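Local coordinates for protein thermosome subunit (Methanococcoides burtonii, PDB 3AQ1) that probably acts as an ATP-dependent chaperone of the group II (TCP-1) family, binding unfolded proteins and coupling ATP hydrolysis to their folding, at residues K106-A111 against L127-V132; K233-G238 against E257-Y262. One frame throughout, in Å; residues are numbered along the deposited sequence.

Contact 1 of 2, residues K106-A111 against L127-V132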
ATOM      1  N   LYS A 106       2.356   3.560 -15.582  1.00 57.88           N
ATOM      2  CA  LYS A 106       3.701   2.998 -15.697  1.00 56.12           C
ATOM      3  C   LYS A 106       4.174   2.463 -14.345  1.00 56.73           C
ATOM      4  O   LYS A 106       4.734   1.366 -14.265  1.00 65.59           O
ATOM      5  CB  LYS A 106       4.684   4.048 -16.215  1.00 54.01           C
ATOM      6  CG  LYS A 106       5.950   3.486 -16.844  1.00 63.54           C
ATOM      7  CD  LYS A 106       7.066   4.526 -16.802  1.00 73.80           C
ATOM      8  CE  LYS A 106       7.765   4.697 -18.138  1.00 82.55           C
ATOM      9  NZ  LYS A 106       8.546   3.498 -18.531  1.00 85.47           N
ATOM     10  N   ILE A 107       3.952   3.242 -13.288  1.00 47.32           N
ATOM     11  CA  ILE A 107       4.302   2.828 -11.932  1.00 44.50           C
ATOM     12  C   ILE A 107       3.584   1.529 -11.544  1.00 45.42           C
ATOM     13  O   ILE A 107       4.230   0.543 -11.191  1.00 40.41           O
ATOM     14  CB  ILE A 107       4.048   3.967 -10.915  1.00 45.09           C
ATOM     15  CG1 ILE A 107       5.148   5.013 -11.041  1.00 56.55           C
ATOM     16  CG2 ILE A 107       3.992   3.455  -9.473  1.00 37.72           C
ATOM     17  CD1 ILE A 107       4.961   6.200 -10.144  1.00 62.09           C
ATOM     18  N   ALA A 108       2.259   1.520 -11.640  1.00 41.68           N
ATOM     19  CA  ALA A 108       1.474   0.320 -11.360  1.00 40.65           C
ATOM     20  C   ALA A 108       1.957  -0.892 -12.163  1.00 44.20           C
ATOM     21  O   ALA A 108       2.013  -2.004 -11.641  1.00 45.82           O
ATOM     22  CB  ALA A 108      -0.023   0.572 -11.613  1.00 42.00           C
ATOM     23  N   GLY A 109       2.296  -0.676 -13.429  1.00 50.52           N
ATOM     24  CA  GLY A 109       2.862  -1.723 -14.262  1.00 46.60           C
ATOM     25  C   GLY A 109       3.995  -2.491 -13.588  1.00 55.49           C
ATOM     26  O   GLY A 109       4.101  -3.705 -13.736  1.00 61.51           O
ATOM     27  N   THR A 110       4.842  -1.794 -12.838  1.00 51.96           N
ATOM     28  CA  THR A 110       6.006  -2.429 -12.234  1.00 44.96           C
ATOM     29  C   THR A 110       5.647  -3.526 -11.229  1.00 47.92           C
ATOM     30  O   THR A 110       6.464  -4.413 -10.955  1.00 56.38           O
ATOM     31  CB  THR A 110       6.934  -1.408 -11.535  1.00 49.84           C
ATOM     32  OG1 THR A 110       6.341  -0.959 -10.305  1.00 44.60           O
ATOM     33  CG2 THR A 110       7.234  -0.223 -12.448  1.00 46.07           C
ATOM     34  N   ALA A 111       4.442  -3.474 -10.673  1.00 42.14           N
ATOM     35  CA  ALA A 111       4.040  -4.454  -9.652  1.00 49.98           C
ATOM     36  C   ALA A 111       3.353  -5.688 -10.246  1.00 51.29           C
ATOM     37  O   ALA A 111       3.006  -6.635  -9.536  1.00 59.73           O
ATOM     38  CB  ALA A 111       3.161  -3.800  -8.573  1.00 35.15           C
ATOM     39  N   LEU A 127      -6.893  -0.312 -14.242  1.00 42.63           N
ATOM     40  CA  LEU A 127      -7.831  -0.566 -13.172  1.00 44.69           C
ATOM     41  C   LEU A 127      -7.237  -0.083 -11.852  1.00 42.34           C
ATOM     42  O   LEU A 127      -7.916   0.589 -11.079  1.00 39.03           O
ATOM     43  CB  LEU A 127      -8.177  -2.058 -13.124  1.00 34.16           C
ATOM     44  CG  LEU A 127      -9.200  -2.516 -12.104  1.00 36.26           C
ATOM     45  CD1 LEU A 127     -10.395  -1.600 -12.181  1.00 34.65           C
ATOM     46  CD2 LEU A 127      -9.589  -3.952 -12.380  1.00 40.50           C
ATOM     47  N   THR A 128      -5.970  -0.416 -11.603  1.00 33.03           N
ATOM     48  CA  THR A 128      -5.279   0.063 -10.413  1.00 38.07           C
ATOM     49  C   THR A 128      -5.352   1.582 -10.258  1.00 45.87           C
ATOM     50  O   THR A 128      -5.669   2.096  -9.187  1.00 48.00           O
ATOM     51  CB  THR A 128      -3.799  -0.282 -10.437  1.00 34.57           C
ATOM     52  OG1 THR A 128      -3.635  -1.700 -10.482  1.00 45.67           O
ATOM     53  CG2 THR A 128      -3.152   0.250  -9.188  1.00 30.16           C
ATOM     54  N   VAL A 129      -5.042   2.293 -11.337  1.00 43.44           N
ATOM     55  CA  VAL A 129      -4.936   3.743 -11.308  1.00 39.31           C
ATOM     56  C   VAL A 129      -6.304   4.414 -11.087  1.00 46.54           C
ATOM     57  O   VAL A 129      -6.426   5.398 -10.355  1.00 46.71           O
ATOM     58  CB  VAL A 129      -4.211   4.264 -12.582  1.00 39.02           C
ATOM     59  CG1 VAL A 129      -4.340   5.770 -12.732  1.00 40.82           C
ATOM     60  CG2 VAL A 129      -2.744   3.876 -12.543  1.00 44.78           C
ATOM     61  N   LYS A 130      -7.333   3.848 -11.700  1.00 44.05           N
ATOM     62  CA  LYS A 130      -8.685   4.362 -11.581  1.00 39.97           C
ATOM     63  C   LYS A 130      -9.263   4.158 -10.173  1.00 49.33           C
ATOM     64  O   LYS A 130     -10.048   4.970  -9.694  1.00 57.93           O
ATOM     65  CB  LYS A 130      -9.554   3.685 -12.627  1.00 30.54           C
ATOM     66  CG  LYS A 130     -11.008   4.044 -12.587  1.00 47.29           C
ATOM     67  CD  LYS A 130     -11.708   3.455 -13.797  1.00 59.40           C
ATOM     68  CE  LYS A 130     -13.207   3.699 -13.771  1.00 67.80           C
ATOM     69  NZ  LYS A 130     -13.876   2.979 -14.900  1.00 74.06           N
ATOM     70  N   ALA A 131      -8.871   3.065  -9.525  1.00 47.31           N
ATOM     71  CA  ALA A 131      -9.297   2.757  -8.167  1.00 41.20           C
ATOM     72  C   ALA A 131      -8.579   3.669  -7.183  1.00 56.18           C
ATOM     73  O   ALA A 131      -9.214   4.341  -6.365  1.00 59.11           O
ATOM     74  CB  ALA A 131      -9.002   1.298  -7.843  1.00 25.96           C
ATOM     75  N   VAL A 132      -7.251   3.694  -7.269  1.00 50.87           N
ATOM     76  CA  VAL A 132      -6.448   4.529  -6.392  1.00 44.21           C
ATOM     77  C   VAL A 132      -6.843   5.986  -6.523  1.00 47.67           C
ATOM     78  O   VAL A 132      -7.159   6.626  -5.532  1.00 51.42           O
ATOM     79  CB  VAL A 132      -4.947   4.373  -6.662  1.00 45.83           C
ATOM     80  CG1 VAL A 132      -4.181   5.553  -6.099  1.00 48.10           C
ATOM     81  CG2 VAL A 132      -4.451   3.092  -6.034  1.00 44.31           C
TER
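The methyl of Ala108 meets the branch point of Thr128, one of the places where helices 101-109 and 121-132 meet. Ala108 CB lies 4.0 Å from Thr128 CB and also 4.0 Å from Thr128 CG2, so it faces the bond between the two rather than one end of it. The first torsion of Thr128 (chi1 -61°) explains the choice of branch: CG2 stands anti to the backbone N and turns to Ala108, whereas OG1 sits beside that N and is held by the carbonyl oxygen of Leu124, one turn earlier. A second, looser approach brings Val129 CG2 to 4.4 Å from Ala108 CB; Val129 also leans on Leu104 and Ile105 of the first helix. The nearest CA pair, Ala108 and Thr128, is 6.8 Å apart, a spacing that suits these small groups. Beyond Ala108, Thr110 OG1 donates to Ile107 O (2.7 Å) in the carbonyl plane, at a C=O...O angle of 160°, and the same oxygen receives Thr110 N. Helix 332-355 covers the junction, Val349 touching Ala108, and Leu342 and Ala345 touching Thr128. Such a buried three-helix packing fits the intermediate domain of a group II chaperonin.

Contact 2 of 2, residues K233-G238 against E257-Y262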
ATOM      1  N   LYS A 233     -35.257  -6.534  20.869  1.00 45.33           N
ATOM      2  CA  LYS A 233     -34.134  -5.655  21.173  1.00 46.00           C
ATOM      3  C   LYS A 233     -33.433  -5.177  19.890  1.00 60.22           C
ATOM      4  O   LYS A 233     -32.935  -4.058  19.834  1.00 75.62           O
ATOM      5  CB  LYS A 233     -33.149  -6.338  22.126  1.00 48.67           C
ATOM      6  CG  LYS A 233     -33.794  -6.856  23.414  1.00 56.54           C
ATOM      7  CD  LYS A 233     -32.781  -7.517  24.331  1.00 64.79           C
ATOM      8  CE  LYS A 233     -33.374  -7.836  25.691  1.00 74.71           C
ATOM      9  NZ  LYS A 233     -32.467  -8.732  26.463  1.00 78.76           N
ATOM     10  N   VAL A 234     -33.404  -6.020  18.859  1.00 52.85           N
ATOM     11  CA  VAL A 234     -32.873  -5.607  17.567  1.00 44.10           C
ATOM     12  C   VAL A 234     -33.860  -4.664  16.892  1.00 44.84           C
ATOM     13  O   VAL A 234     -33.472  -3.611  16.373  1.00 44.87           O
ATOM     14  CB  VAL A 234     -32.583  -6.808  16.617  1.00 46.85           C
ATOM     15  CG1 VAL A 234     -32.213  -6.310  15.241  1.00 41.01           C
ATOM     16  CG2 VAL A 234     -31.476  -7.703  17.173  1.00 47.01           C
ATOM     17  N   ILE A 235     -35.137  -5.036  16.900  1.00 37.87           N
ATOM     18  CA  ILE A 235     -36.154  -4.214  16.245  1.00 43.48           C
ATOM     19  C   ILE A 235     -36.208  -2.805  16.836  1.00 46.12           C
ATOM     20  O   ILE A 235     -36.339  -1.825  16.113  1.00 45.54           O
ATOM     21  CB  ILE A 235     -37.549  -4.840  16.345  1.00 43.69           C
ATOM     22  CG1 ILE A 235     -37.522  -6.292  15.864  1.00 39.80           C
ATOM     23  CG2 ILE A 235     -38.530  -4.032  15.544  1.00 31.09           C
ATOM     24  CD1 ILE A 235     -38.791  -6.719  15.145  1.00 35.77           C
ATOM     25  N   ALA A 236     -36.071  -2.729  18.156  1.00 47.65           N
ATOM     26  CA  ALA A 236     -36.137  -1.476  18.895  1.00 51.69           C
ATOM     27  C   ALA A 236     -34.953  -0.515  18.688  1.00 51.99           C
ATOM     28  O   ALA A 236     -34.963   0.611  19.189  1.00 56.11           O
ATOM     29  CB  ALA A 236     -36.316  -1.769  20.381  1.00 47.65           C
ATOM     30  N   SER A 237     -33.934  -0.952  17.965  1.00 44.80           N
ATOM     31  CA  SER A 237     -32.772  -0.105  17.725  1.00 44.78           C
ATOM     32  C   SER A 237     -33.097   1.019  16.764  1.00 41.42           C
ATOM     33  O   SER A 237     -32.383   2.006  16.714  1.00 53.66           O
ATOM     34  CB  SER A 237     -31.608  -0.927  17.157  1.00 46.76           C
ATOM     35  OG  SER A 237     -31.907  -1.383  15.850  1.00 39.26           O
ATOM     36  N   GLY A 238     -34.164   0.849  15.991  1.00 44.87           N
ATOM     37  CA  GLY A 238     -34.516   1.781  14.933  1.00 53.79           C
ATOM     38  C   GLY A 238     -33.953   1.382  13.578  1.00 52.94           C
ATOM     39  O   GLY A 238     -34.350   1.910  12.534  1.00 57.96           O
ATOM     40  N   GLU A 257     -37.988  -9.948  10.193  1.00 50.67           N
ATOM     41  CA  GLU A 257     -38.540  -9.898   8.853  1.00 55.78           C
ATOM     42  C   GLU A 257     -39.880  -9.169   8.836  1.00 59.71           C
ATOM     43  O   GLU A 257     -40.123  -8.306   7.980  1.00 53.43           O
ATOM     44  CB  GLU A 257     -38.706 -11.315   8.321  1.00 55.73           C
ATOM     45  CG  GLU A 257     -39.317 -11.370   6.970  1.00 56.92           C
ATOM     46  CD  GLU A 257     -40.803 -11.511   7.028  1.00 56.82           C
ATOM     47  OE1 GLU A 257     -41.280 -12.498   7.625  1.00 55.75           O
ATOM     48  OE2 GLU A 257     -41.490 -10.638   6.464  1.00 69.26           O
ATOM     49  N   LYS A 258     -40.751  -9.512   9.780  1.00 53.67           N
ATOM     50  CA  LYS A 258     -42.060  -8.872   9.838  1.00 56.57           C
ATOM     51  C   LYS A 258     -41.953  -7.373  10.117  1.00 53.83           C
ATOM     52  O   LYS A 258     -42.770  -6.600   9.634  1.00 54.55           O
ATOM     53  CB  LYS A 258     -43.028  -9.594  10.798  1.00 58.71           C
ATOM     54  CG  LYS A 258     -43.753 -10.812  10.164  1.00 76.04           C
ATOM     55  CD  LYS A 258     -44.541 -10.391   8.912  1.00 84.64           C
ATOM     56  CE  LYS A 258     -44.881 -11.552   7.983  1.00 93.01           C
ATOM     57  NZ  LYS A 258     -44.930 -11.125   6.537  1.00 91.73           N
ATOM     58  N   ALA A 259     -40.921  -6.958  10.846  1.00 45.69           N
ATOM     59  CA  ALA A 259     -40.682  -5.533  11.065  1.00 39.32           C
ATOM     60  C   ALA A 259     -40.108  -4.760   9.849  1.00 47.16           C
ATOM     61  O   ALA A 259     -39.834  -3.564   9.942  1.00 48.43           O
ATOM     62  CB  ALA A 259     -39.806  -5.321  12.324  1.00 30.72           C
ATOM     63  N   GLY A 260     -39.919  -5.438   8.717  1.00 41.72           N
ATOM     64  CA  GLY A 260     -39.411  -4.800   7.509  1.00 33.11           C
ATOM     65  C   GLY A 260     -37.895  -4.629   7.468  1.00 45.31           C
ATOM     66  O   GLY A 260     -37.356  -3.778   6.744  1.00 40.28           O
ATOM     67  N   ILE A 261     -37.200  -5.461   8.233  1.00 47.82           N
ATOM     68  CA  ILE A 261     -35.750  -5.346   8.379  1.00 49.42           C
ATOM     69  C   ILE A 261     -34.894  -6.272   7.487  1.00 44.22           C
ATOM     70  O   ILE A 261     -35.053  -7.492   7.468  1.00 49.73           O
ATOM     71  CB  ILE A 261     -35.332  -5.462   9.865  1.00 47.23           C
ATOM     72  CG1 ILE A 261     -36.019  -4.365  10.681  1.00 38.45           C
ATOM     73  CG2 ILE A 261     -33.840  -5.321  10.006  1.00 39.29           C
ATOM     74  CD1 ILE A 261     -35.589  -4.334  12.127  1.00 38.58           C
ATOM     75  N   TYR A 262     -33.990  -5.649   6.740  1.00 41.63           N
ATOM     76  CA  TYR A 262     -33.014  -6.347   5.914  1.00 41.64           C
ATOM     77  C   TYR A 262     -31.889  -6.878   6.817  1.00 46.95           C
ATOM     78  O   TYR A 262     -31.067  -6.092   7.325  1.00 41.25           O
ATOM     79  CB  TYR A 262     -32.436  -5.364   4.889  1.00 31.30           C
ATOM     80  CG  TYR A 262     -31.557  -5.969   3.805  1.00 45.51           C
ATOM     81  CD1 TYR A 262     -30.334  -6.578   4.110  1.00 45.27           C
ATOM     82  CD2 TYR A 262     -31.931  -5.891   2.470  1.00 43.87           C
ATOM     83  CE1 TYR A 262     -29.531  -7.107   3.109  1.00 38.34           C
ATOM     84  CE2 TYR A 262     -31.138  -6.415   1.474  1.00 45.38           C
ATOM     85  CZ  TYR A 262     -29.948  -7.025   1.795  1.00 43.27           C
ATOM     86  OH  TYR A 262     -29.186  -7.536   0.777  1.00 40.11           O
TER
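Ile235 and Ala259 meet beside a beta-alpha-beta crossover, in which helix 250-258 connects the parallel strands 241-244 and 262-264. Helix 226-235 leads into 241-244 after an unmodelled stretch that follows strand 184-193, itself parallel to 241-244. Parallel beta-alpha-beta units of this kind are consistent with the apical domain of a chaperonin. The CA atoms of Ile235 and Ala259 are 7.0 Å apart, and two branches of the isoleucine fill the interval. Its CD1 comes to 3.3 Å of Ala259 CB, and its CG2 to 3.7 Å of the same carbon, so the alanine methyl is approached by two methyls of one side chain. The first torsion (chi1 -52°) places CG2 anti to the backbone N and CG1 beside that N; the second (chi2 -145°) swings CD1 to the alanine.

Ile261 approaches differently. Its CD1 points at the backbone of the first helix, 4.2 Å from Ile235 CA, while Val242 of strand 241-244 packs against both Ile261 and Val234. Ile235 is thus touched at its CA by one residue and at its branches by another. Between those two residues, Gly260 has positive phi (81°) and ends helix 250-258 in a Schellman motif, with Gly260 N bonded to Glu257 O at 3.0 Å. The chain turns there and continues through Ile261 into the strand at Tyr262.

A type I turn spans Ile235 to Gly238 on the other side of the contact. Just before this turn, Val234 O is gripped twice by Ser237, taking Ser237 N at 3.1 Å and Ser237 OG at 2.8 Å, the hydroxyl lying nearly in line with the C=O bond, while Ser237 OG is also hydrogen-bonded with Ala239 N.

In the fold
Contacts 1 and 2 follow one another along the chain and do not touch: their centres are about 43 Å apart, and their nearest atoms about 24 Å. The centre of contact 1 lies about 12 Å from the centre of the chain, that of contact 2 about 39 Å, consistent with an intermediate-domain position for the first and an apical one for the second. The 106-111 segment also reaches the later part of the chain, where Lys106 forms a salt bridge with Asp444. At 233-238, the helix follows the unmodelled residues 200-224, probably part of the helical protrusion of group II chaperonins. Both contacts are apolar across their interfaces, but contact 2 is only partly buried.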